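Local coordinates for tyrosine recombinase XerH (Helicobacter pylori, PDB 5JK0), which catalyses the cutting and rejoining of recombining DNA molecules as a site-specific tyrosine recombinase and takes part in chromosome segregation, at residues L203-I208 against A287-Q292; T211-N216 against R245-K250; G231-L236 against L249-I254. All coordinates share one frame; numbering follows the deposited sequence.

Contact 1. Residues L203-I208 against A287-Q292. With nucleotides of chain G; nucleotides of chain H.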
# COMPACT_ATOMS: atom_id res chain seq x y z
N LEU D 203 -0.35 -33.40 -30.47
CA LEU D 203 -1.26 -33.88 -29.43
C LEU D 203 -0.97 -33.22 -28.09
O LEU D 203 -1.88 -32.86 -27.35
CB LEU D 203 -1.17 -35.40 -29.30
CG LEU D 203 -2.03 -36.04 -28.21
CD1 LEU D 203 -3.51 -35.75 -28.45
CD2 LEU D 203 -1.79 -37.54 -28.15
N LEU D 204 0.32 -33.05 -27.78
CA LEU D 204 0.74 -32.45 -26.52
C LEU D 204 0.27 -31.01 -26.38
O LEU D 204 -0.29 -30.62 -25.35
CB LEU D 204 2.26 -32.52 -26.38
CG LEU D 204 2.88 -31.83 -25.16
CD1 LEU D 204 2.32 -32.41 -23.87
CD2 LEU D 204 4.39 -31.93 -25.19
N ILE D 205 0.50 -30.21 -27.42
CA ILE D 205 0.18 -28.79 -27.39
C ILE D 205 -1.33 -28.54 -27.42
O ILE D 205 -1.83 -27.67 -26.71
CB ILE D 205 0.85 -28.05 -28.57
CG1 ILE D 205 2.37 -28.18 -28.47
CG2 ILE D 205 0.45 -26.58 -28.58
CD1 ILE D 205 3.13 -27.41 -29.52
N LYS D 206 -2.05 -29.32 -28.21
CA LYS D 206 -3.50 -29.14 -28.33
C LYS D 206 -4.23 -29.42 -27.02
O LYS D 206 -5.17 -28.70 -26.68
CB LYS D 206 -4.06 -30.04 -29.44
CG LYS D 206 -3.73 -29.55 -30.84
CD LYS D 206 -4.65 -30.14 -31.88
CE LYS D 206 -4.29 -29.63 -33.27
NZ LYS D 206 -5.47 -29.51 -34.16
N ILE D 207 -3.80 -30.44 -26.29
CA ILE D 207 -4.41 -30.77 -25.01
C ILE D 207 -4.24 -29.61 -24.02
O ILE D 207 -5.15 -29.29 -23.25
CB ILE D 207 -3.81 -32.06 -24.41
CG1 ILE D 207 -4.21 -33.27 -25.26
CG2 ILE D 207 -4.28 -32.26 -22.98
CD1 ILE D 207 -3.66 -34.58 -24.75
N ILE D 208 -3.08 -28.96 -24.07
CA ILE D 208 -2.80 -27.80 -23.23
C ILE D 208 -3.71 -26.63 -23.58
O ILE D 208 -4.26 -25.97 -22.69
CB ILE D 208 -1.33 -27.35 -23.36
CG1 ILE D 208 -0.40 -28.43 -22.80
CG2 ILE D 208 -1.10 -26.03 -22.64
CD1 ILE D 208 1.06 -28.04 -22.80
N ALA D 287 11.48 -27.32 -21.25
CA ALA D 287 12.34 -26.61 -22.19
C ALA D 287 12.01 -26.94 -23.64
O ALA D 287 11.96 -26.06 -24.50
CB ALA D 287 13.80 -26.93 -21.90
N TYR D 288 11.77 -28.22 -23.92
CA TYR D 288 11.42 -28.66 -25.26
C TYR D 288 10.00 -28.22 -25.62
O TYR D 288 9.74 -27.81 -26.75
CB TYR D 288 11.55 -30.18 -25.39
CG TYR D 288 11.17 -30.69 -26.77
CD1 TYR D 288 12.07 -30.64 -27.82
CD2 TYR D 288 9.91 -31.23 -27.01
CE1 TYR D 288 11.73 -31.11 -29.08
CE2 TYR D 288 9.56 -31.70 -28.26
CZ TYR D 288 10.47 -31.64 -29.29
OH TYR D 288 10.13 -32.11 -30.53
N LEU D 289 9.10 -28.32 -24.66
CA LEU D 289 7.71 -27.92 -24.86
C LEU D 289 7.60 -26.44 -25.22
O LEU D 289 6.89 -26.07 -26.14
CB LEU D 289 6.87 -28.22 -23.62
CG LEU D 289 5.44 -27.69 -23.61
CD1 LEU D 289 4.63 -28.24 -24.77
CD2 LEU D 289 4.76 -28.00 -22.28
N TYR D 290 8.32 -25.61 -24.47
CA TYR D 290 8.33 -24.17 -24.71
C TYR D 290 8.81 -23.84 -26.12
O TYR D 290 8.18 -23.06 -26.84
CB TYR D 290 9.22 -23.45 -23.68
CG TYR D 290 9.32 -21.96 -23.89
CD1 TYR D 290 10.30 -21.42 -24.72
CD2 TYR D 290 8.44 -21.08 -23.26
CE1 TYR D 290 10.40 -20.05 -24.92
CE2 TYR D 290 8.53 -19.72 -23.45
CZ TYR D 290 9.51 -19.21 -24.28
OH TYR D 290 9.61 -17.85 -24.48
N LYS D 291 9.92 -24.45 -26.51
CA LYS D 291 10.54 -24.18 -27.81
C LYS D 291 9.59 -24.51 -28.96
O LYS D 291 9.55 -23.80 -29.96
CB LYS D 291 11.83 -24.99 -27.95
CG LYS D 291 12.79 -24.44 -29.00
CD LYS D 291 13.31 -23.07 -28.61
CE LYS D 291 14.35 -22.57 -29.61
NZ LYS D 291 14.92 -21.25 -29.21
N GLN D 292 8.82 -25.59 -28.80
CA GLN D 292 7.86 -25.99 -29.82
C GLN D 292 6.66 -25.05 -29.86
O GLN D 292 6.10 -24.79 -30.93
CB GLN D 292 7.40 -27.43 -29.58
CG GLN D 292 8.49 -28.47 -29.78
CD GLN D 292 9.00 -28.50 -31.20
OE1 GLN D 292 8.23 -28.39 -32.16
NE2 GLN D 292 10.31 -28.66 -31.36
P DA G 24 9.29 -15.89 -22.04
OP1 DA G 24 9.24 -14.42 -22.00
OP2 DA G 24 8.31 -16.63 -22.88
O5' DA G 24 10.76 -16.35 -22.47
C5' DA G 24 11.89 -15.73 -21.87
C4' DA G 24 13.17 -16.51 -22.12
O4' DA G 24 13.20 -17.71 -21.31
C3' DA G 24 13.40 -16.97 -23.57
O3' DA G 24 14.73 -16.65 -23.96
C2' DA G 24 13.22 -18.49 -23.47
C1' DA G 24 13.77 -18.73 -22.08
N9 DA G 24 13.44 -20.03 -21.51
C8 DA G 24 12.32 -20.78 -21.75
N7 DA G 24 12.30 -21.92 -21.09
C5 DA G 24 13.49 -21.91 -20.38
C6 DA G 24 14.06 -22.84 -19.48
N6 DA G 24 13.49 -24.00 -19.15
N1 DA G 24 15.26 -22.52 -18.94
C2 DA G 24 15.83 -21.35 -19.27
N3 DA G 24 15.39 -20.41 -20.10
C4 DA G 24 14.20 -20.76 -20.62
P DT H 5 15.06 -34.07 -22.51
OP1 DT H 5 14.86 -35.32 -21.75
OP2 DT H 5 13.97 -33.08 -22.61
O5' DT H 5 16.36 -33.32 -21.95
C5' DT H 5 17.58 -34.03 -21.79
C4' DT H 5 18.69 -33.12 -21.29
O4' DT H 5 18.82 -31.98 -22.18
C3' DT H 5 18.47 -32.54 -19.89
O3' DT H 5 19.69 -32.60 -19.14
C2' DT H 5 18.06 -31.09 -20.16
C1' DT H 5 18.84 -30.79 -21.43
N1 DT H 5 18.23 -29.70 -22.26
C2 DT H 5 18.80 -28.45 -22.26
O2 DT H 5 19.79 -28.17 -21.62
N3 DT H 5 18.16 -27.53 -23.05
C4 DT H 5 17.04 -27.74 -23.83
O4 DT H 5 16.54 -26.84 -24.51
C5 DT H 5 16.48 -29.07 -23.78
C7 DT H 5 15.26 -29.41 -24.58
C6 DT H 5 17.10 -29.98 -23.01
P DG H 4 13.27 -35.71 -28.59
OP1 DG H 4 13.69 -36.70 -27.58
OP2 DG H 4 12.01 -35.93 -29.34
O5' DG H 4 13.20 -34.26 -27.93
C5' DG H 4 13.54 -34.07 -26.55
C4' DG H 4 15.04 -34.07 -26.35
O4' DG H 4 15.67 -33.23 -27.35
C3' DG H 4 15.51 -33.48 -25.03
O3' DG H 4 15.47 -34.48 -24.01
C2' DG H 4 16.94 -33.06 -25.35
C1' DG H 4 16.88 -32.72 -26.84
N9 DG H 4 16.95 -31.29 -27.13
C8 DG H 4 16.05 -30.55 -27.86
N7 DG H 4 16.37 -29.29 -27.96
C5 DG H 4 17.55 -29.18 -27.24
C6 DG H 4 18.36 -28.05 -26.99
O6 DG H 4 18.19 -26.88 -27.37
N1 DG H 4 19.47 -28.37 -26.21
C2 DG H 4 19.76 -29.63 -25.74
N2 DG H 4 20.88 -29.74 -25.01
N3 DG H 4 19.01 -30.70 -25.97
C4 DG H 4 17.92 -30.40 -26.72

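Contact 2. Residues T211-N216 against R245-K250. With nucleotides of chain G.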
# COMPACT_ATOMS: atom_id res chain seq x y z
N THR D 211 -7.52 -27.50 -22.52
CA THR D 211 -7.77 -27.74 -21.10
C THR D 211 -7.17 -26.65 -20.22
O THR D 211 -7.71 -26.34 -19.16
CB THR D 211 -7.22 -29.11 -20.66
OG1 THR D 211 -5.80 -29.15 -20.89
CG2 THR D 211 -7.89 -30.23 -21.43
N GLY D 212 -6.05 -26.08 -20.65
CA GLY D 212 -5.40 -25.03 -19.90
C GLY D 212 -4.59 -25.55 -18.73
O GLY D 212 -4.28 -24.80 -17.81
N MET D 213 -4.24 -26.83 -18.77
CA MET D 213 -3.44 -27.43 -17.71
C MET D 213 -1.99 -26.93 -17.80
O MET D 213 -1.54 -26.50 -18.86
CB MET D 213 -3.48 -28.96 -17.78
CG MET D 213 -2.80 -29.56 -18.99
SD MET D 213 -2.80 -31.37 -18.97
CE MET D 213 -4.56 -31.71 -19.09
N ARG D 214 -1.28 -26.99 -16.68
CA ARG D 214 0.11 -26.52 -16.64
C ARG D 214 1.03 -27.43 -17.45
O ARG D 214 0.65 -28.54 -17.82
CB ARG D 214 0.60 -26.43 -15.19
CG ARG D 214 -0.08 -25.35 -14.36
CD ARG D 214 0.49 -25.27 -12.95
NE ARG D 214 0.17 -26.45 -12.15
CZ ARG D 214 1.01 -27.46 -11.94
NH1 ARG D 214 2.23 -27.44 -12.46
NH2 ARG D 214 0.63 -28.49 -11.19
N SER D 215 2.23 -26.93 -17.72
CA SER D 215 3.21 -27.66 -18.53
C SER D 215 3.54 -29.03 -17.94
O SER D 215 3.49 -30.04 -18.63
CB SER D 215 4.49 -26.84 -18.69
OG SER D 215 4.24 -25.61 -19.34
N ASN D 216 3.89 -29.05 -16.66
CA ASN D 216 4.29 -30.28 -16.00
C ASN D 216 3.14 -31.28 -15.88
O ASN D 216 3.36 -32.49 -15.85
CB ASN D 216 4.87 -29.99 -14.62
CG ASN D 216 5.44 -31.23 -13.95
OD1 ASN D 216 6.51 -31.71 -14.32
ND2 ASN D 216 4.73 -31.75 -12.96
N ARG D 245 -6.92 -34.13 -9.67
CA ARG D 245 -7.91 -33.19 -10.18
C ARG D 245 -8.32 -33.61 -11.59
O ARG D 245 -7.55 -34.26 -12.30
CB ARG D 245 -7.39 -31.76 -10.16
CG ARG D 245 -6.49 -31.38 -11.33
CD ARG D 245 -6.06 -29.92 -11.22
NE ARG D 245 -5.36 -29.45 -12.41
CZ ARG D 245 -5.94 -28.79 -13.41
NH1 ARG D 245 -7.24 -28.53 -13.36
NH2 ARG D 245 -5.23 -28.40 -14.45
N ALA D 246 -9.52 -33.23 -12.00
CA ALA D 246 -10.06 -33.68 -13.27
C ALA D 246 -10.35 -32.54 -14.24
O ALA D 246 -10.76 -31.45 -13.83
CB ALA D 246 -11.32 -34.50 -13.05
N VAL D 247 -10.11 -32.80 -15.52
CA VAL D 247 -10.48 -31.87 -16.58
C VAL D 247 -11.23 -32.62 -17.67
O VAL D 247 -11.02 -33.82 -17.86
CB VAL D 247 -9.25 -31.16 -17.18
CG1 VAL D 247 -8.60 -30.24 -16.16
CG2 VAL D 247 -8.25 -32.18 -17.71
N MET D 248 -12.12 -31.93 -18.37
CA MET D 248 -12.88 -32.56 -19.44
C MET D 248 -12.55 -31.93 -20.79
O MET D 248 -12.24 -30.74 -20.88
CB MET D 248 -14.38 -32.46 -19.16
CG MET D 248 -14.83 -33.23 -17.93
SD MET D 248 -16.62 -33.20 -17.69
CE MET D 248 -17.17 -34.09 -19.14
N LEU D 249 -12.62 -32.75 -21.83
CA LEU D 249 -12.27 -32.31 -23.18
C LEU D 249 -13.06 -33.10 -24.22
O LEU D 249 -13.10 -34.33 -24.17
CB LEU D 249 -10.77 -32.45 -23.42
CG LEU D 249 -10.25 -32.28 -24.85
CD1 LEU D 249 -10.68 -30.95 -25.43
CD2 LEU D 249 -8.73 -32.41 -24.88
N LYS D 250 -13.69 -32.39 -25.15
CA LYS D 250 -14.46 -33.03 -26.21
C LYS D 250 -13.59 -33.97 -27.04
O LYS D 250 -12.45 -33.63 -27.38
CB LYS D 250 -15.12 -31.98 -27.11
CG LYS D 250 -16.23 -31.20 -26.43
CD LYS D 250 -16.93 -30.26 -27.40
CE LYS D 250 -18.15 -29.61 -26.76
NZ LYS D 250 -18.86 -28.71 -27.71
P DT G 22 5.36 -26.09 -14.29
OP1 DT G 22 4.20 -26.69 -14.99
OP2 DT G 22 6.58 -26.90 -14.06
O5' DT G 22 5.80 -24.76 -15.07
C5' DT G 22 4.85 -23.73 -15.31
C4' DT G 22 5.53 -22.48 -15.83
O4' DT G 22 6.57 -22.06 -14.91
C3' DT G 22 6.19 -22.62 -17.21
O3' DT G 22 5.78 -21.54 -18.04
C2' DT G 22 7.69 -22.56 -16.90
C1' DT G 22 7.72 -21.71 -15.64
N1 DT G 22 8.92 -21.95 -14.79
C2 DT G 22 9.78 -20.91 -14.52
O2 DT G 22 9.61 -19.78 -14.94
N3 DT G 22 10.84 -21.25 -13.73
C4 DT G 22 11.13 -22.49 -13.19
O4 DT G 22 12.11 -22.69 -12.49
C5 DT G 22 10.18 -23.53 -13.52
C7 DT G 22 10.39 -24.93 -12.99
C6 DT G 22 9.14 -23.22 -14.29
O HOH W 1 -6.63 -26.89 -16.11

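Contact 3. Residues G231-L236 against L249-I254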
# COMPACT_ATOMS: atom_id res chain seq x y z
N GLY D 231 -18.80 -39.14 -25.77
CA GLY D 231 -18.06 -38.32 -26.72
C GLY D 231 -17.23 -37.24 -26.06
O GLY D 231 -17.05 -36.16 -26.62
N CYS D 232 -16.72 -37.52 -24.87
CA CYS D 232 -15.91 -36.56 -24.13
C CYS D 232 -14.93 -37.25 -23.20
O CYS D 232 -15.30 -38.19 -22.48
CB CYS D 232 -16.80 -35.60 -23.34
SG CYS D 232 -15.92 -34.25 -22.54
N TYR D 233 -13.68 -36.80 -23.21
CA TYR D 233 -12.64 -37.38 -22.37
C TYR D 233 -12.63 -36.79 -20.96
O TYR D 233 -12.86 -35.59 -20.78
CB TYR D 233 -11.26 -37.19 -23.01
CG TYR D 233 -10.98 -38.10 -24.18
CD1 TYR D 233 -10.65 -39.44 -23.98
CD2 TYR D 233 -11.04 -37.62 -25.48
CE1 TYR D 233 -10.38 -40.27 -25.06
CE2 TYR D 233 -10.78 -38.45 -26.56
CZ TYR D 233 -10.45 -39.77 -26.34
OH TYR D 233 -10.19 -40.60 -27.41
N THR D 234 -12.36 -37.63 -19.98
CA THR D 234 -12.12 -37.18 -18.62
C THR D 234 -10.68 -37.49 -18.23
O THR D 234 -10.32 -38.65 -18.04
CB THR D 234 -13.09 -37.84 -17.61
OG1 THR D 234 -14.43 -37.42 -17.90
CG2 THR D 234 -12.73 -37.43 -16.19
N ILE D 235 -9.86 -36.45 -18.13
CA ILE D 235 -8.44 -36.62 -17.86
C ILE D 235 -8.10 -36.34 -16.41
O ILE D 235 -8.34 -35.24 -15.91
CB ILE D 235 -7.59 -35.71 -18.76
CG1 ILE D 235 -7.99 -35.88 -20.23
CG2 ILE D 235 -6.11 -35.99 -18.57
CD1 ILE D 235 -7.29 -34.93 -21.17
N LEU D 236 -7.55 -37.34 -15.73
CA LEU D 236 -7.15 -37.19 -14.33
C LEU D 236 -5.69 -36.76 -14.21
O LEU D 236 -4.81 -37.35 -14.84
CB LEU D 236 -7.38 -38.50 -13.57
CG LEU D 236 -8.84 -38.94 -13.43
CD1 LEU D 236 -8.92 -40.27 -12.68
CD2 LEU D 236 -9.67 -37.88 -12.73
N LEU D 249 -12.62 -32.75 -21.83
CA LEU D 249 -12.27 -32.31 -23.18
C LEU D 249 -13.06 -33.10 -24.22
O LEU D 249 -13.10 -34.33 -24.17
CB LEU D 249 -10.77 -32.45 -23.42
CG LEU D 249 -10.25 -32.28 -24.85
CD1 LEU D 249 -10.68 -30.95 -25.43
CD2 LEU D 249 -8.73 -32.41 -24.88
N LYS D 250 -13.69 -32.39 -25.15
CA LYS D 250 -14.46 -33.03 -26.21
C LYS D 250 -13.59 -33.97 -27.04
O LYS D 250 -12.45 -33.63 -27.38
CB LYS D 250 -15.12 -31.98 -27.11
CG LYS D 250 -16.23 -31.20 -26.43
CD LYS D 250 -16.93 -30.26 -27.40
CE LYS D 250 -18.15 -29.61 -26.76
NZ LYS D 250 -18.86 -28.71 -27.71
N ALA D 251 -14.13 -35.14 -27.36
CA ALA D 251 -13.36 -36.22 -27.97
C ALA D 251 -12.80 -35.86 -29.35
O ALA D 251 -11.64 -36.16 -29.64
CB ALA D 251 -14.21 -37.47 -28.06
N PHE D 252 -13.61 -35.23 -30.18
CA PHE D 252 -13.24 -34.99 -31.58
C PHE D 252 -12.04 -34.05 -31.74
O PHE D 252 -11.51 -33.91 -32.84
CB PHE D 252 -14.44 -34.42 -32.35
CG PHE D 252 -14.79 -33.01 -31.99
CD1 PHE D 252 -15.57 -32.73 -30.88
CD2 PHE D 252 -14.34 -31.95 -32.76
CE1 PHE D 252 -15.89 -31.43 -30.54
CE2 PHE D 252 -14.66 -30.64 -32.43
CZ PHE D 252 -15.44 -30.39 -31.32
N HIS D 253 -11.61 -33.43 -30.65
CA HIS D 253 -10.48 -32.51 -30.69
C HIS D 253 -9.14 -33.23 -30.75
O HIS D 253 -8.18 -32.71 -31.32
CB HIS D 253 -10.51 -31.58 -29.47
CG HIS D 253 -11.47 -30.44 -29.60
ND1 HIS D 253 -12.07 -29.85 -28.51
CD2 HIS D 253 -11.92 -29.77 -30.68
CE1 HIS D 253 -12.85 -28.87 -28.92
NE2 HIS D 253 -12.78 -28.80 -30.24
N ILE D 254 -9.06 -34.42 -30.16
CA ILE D 254 -7.78 -35.13 -30.07
C ILE D 254 -7.88 -36.63 -30.38
O ILE D 254 -6.86 -37.33 -30.37
CB ILE D 254 -7.17 -35.00 -28.66
CG1 ILE D 254 -8.14 -35.53 -27.60
CG2 ILE D 254 -6.77 -33.56 -28.37
CD1 ILE D 254 -7.55 -35.61 -26.21

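Contact 1. Residues L203-I208 against A287-Q292
L289 presents its forked end to helix segment 203-208, and the two methyls divide the work. L289 CD1 lies 3.7 Å from L204 CD2 as the two leucine side chains cross obliquely. The other methyl takes the second partner: L289 CD2 meets I208 CD1 tip to tip, also at 3.7 Å. In L289, chi1 of 172° sets CG anti to the backbone N, and the two methyls branch from there. I205 adds a looser apolar contact, its CG1 4.3 Å from L289 CD1, and its CD1 rests near the backbone O and CB of Q292. Branched aliphatic residues suit this place because the axes of the two helical segments approach to 11.1 Å and cross at -82°, so long side chains must span the interval. No hydrogen bond joins the two segments.

Other residues of 287-292 carry ring contacts, Y288 with chain H and Y290 with chain G. The Y288 ring lies between Q292 CG on one face and O5' of DG4 of chain H on the opposite face, both offset toward the rim. Y290 lays a face against DA24 of chain G, whose C8 stands 3.6 Å above the ring plane. A phosphate oxygen of the same nucleotide, OP2, sits in plane at the ring edge and accepts a hydrogen bond from Y290 OH, although the modelled length is too short to be trusted.

The segment on helix 286-300 thus meets protein through L289 and DNA through A287, Y288 and Y290. Helix 198-211, its partner, is flanked by helices 178-190 and 255-264, while helix 215-219 packs on both L204 and L289.

Contact 2. Residues T211-N216 against R245-K250
R245 turns the edge of its guanidinium to M213, whose CA lies in that plane, as does water 1; M213 CB is 3.8 Å from R245 NH2. Water 1 accepts from R245 NH2 at 2.6 Å and donates a longer bond to T211 O, linking strand to turn. E217 forms a salt bridge with NH2 and A333 O takes a hydrogen bond from NH1, so several partners fix the orientation of the guanidinium. The guanidinium of R214 has the phosphorus of DT22 of chain G in plane at its edge, and NH1 makes a weak bond to OP1.

Apolar contacts fill in behind. M213, its chain bent at chi3 (65°), crosses V247 at about a right angle, with M213 CE 4.0 Å from V247 CG2. T211 CG2 lies 4.1 Å from L249 CB, these side chains crossing likewise, while the T211 hydroxyl bonds I207 O. G212 has the positive phi that glycine tolerates easily, and turns the chain out of helix 198-211.

R214 occupies the N-cap position of helix 215-219, in whose first turn N216 N donates to OP1 of DT22 of chain G at 2.9 Å, nearly straight at 168°. A helix start and an arginine sharing one phosphate oxygen fit the tyrosine recombinase active site, of which R214 is a predicted member.

Contact 3. Residues G231-L236 against L249-I254
Y233 and L249 face each other as an antiparallel hydrogen-bonded pair. Y233 N donates a hydrogen bond to L249 O at 2.7 Å, and L249 N answers to Y233 O at 3.0 Å, so both backbones are tied at the same point. Each donor is tilted less than 20° from the plane of its carbonyl. One step further, C232 and K250 form a non-hydrogen-bonded pair with CA atoms 4.3 Å apart, their side chains on the face opposite to that of Y233 and L249. C232 SG reaches back to L249 O at 3.3 Å; a small thiol fits over the backbone there.

Beyond the paired strands the turn carries on the contact. A251 N donates to G231 O at 3.2 Å, well above the carbonyl plane (48° out of it). G231 occupies a positive-phi conformation that glycine adopts readily, and A251 CB lies 3.4 Å from G231 O; a bare methyl suits so close an approach to the carbonyl.

The Y233 ring closes the apolar side. Y233 CE2 is 3.9 Å from A251 CB, and I254 CG1 approaches the same Y233 CE2 obliquely at 4.1 Å. In I254, chi1 of 58° sets CG1, the branch that meets the ring, between the backbone N and carbonyl carbon. A bond from I254 N to A251 O draws the chain round after the strand.

Outward from here, L228 of strand 226-229 backs both Y233 and A251, and L258 of helix 255-264 packs on Y233. I254, at the N-cap position of that helix, also touches L203 and I207, and H253 stacks on F210. This end of the 232-238/244-250 hairpin thereby rests on helix 198-211, while K250 packs on E361 of a second subunit.

In the fold
All three contacts belong to the tyrosine recombinase catalytic region. In sequence, 203-208 and 211-216 come first, then the hairpin strands 231-236 and 245-250, the turn to 254, and finally 287-292. Contacts 2 and 3 share L249 and K250 on strand 244-250, their centres about 10 Å apart; contact 1 lies about 13 Å from contact 2 and 18 Å from contact 3. Helix 198-211 joins them: I207 CG2 meets M213 CE at 3.9 Å, and L203 CD1 meets I254 CB at 3.7 Å. The helix therefore lies between the three-stranded sheet and DNA-contacting helix 286-300, with predicted active-site R214 following just beyond its end.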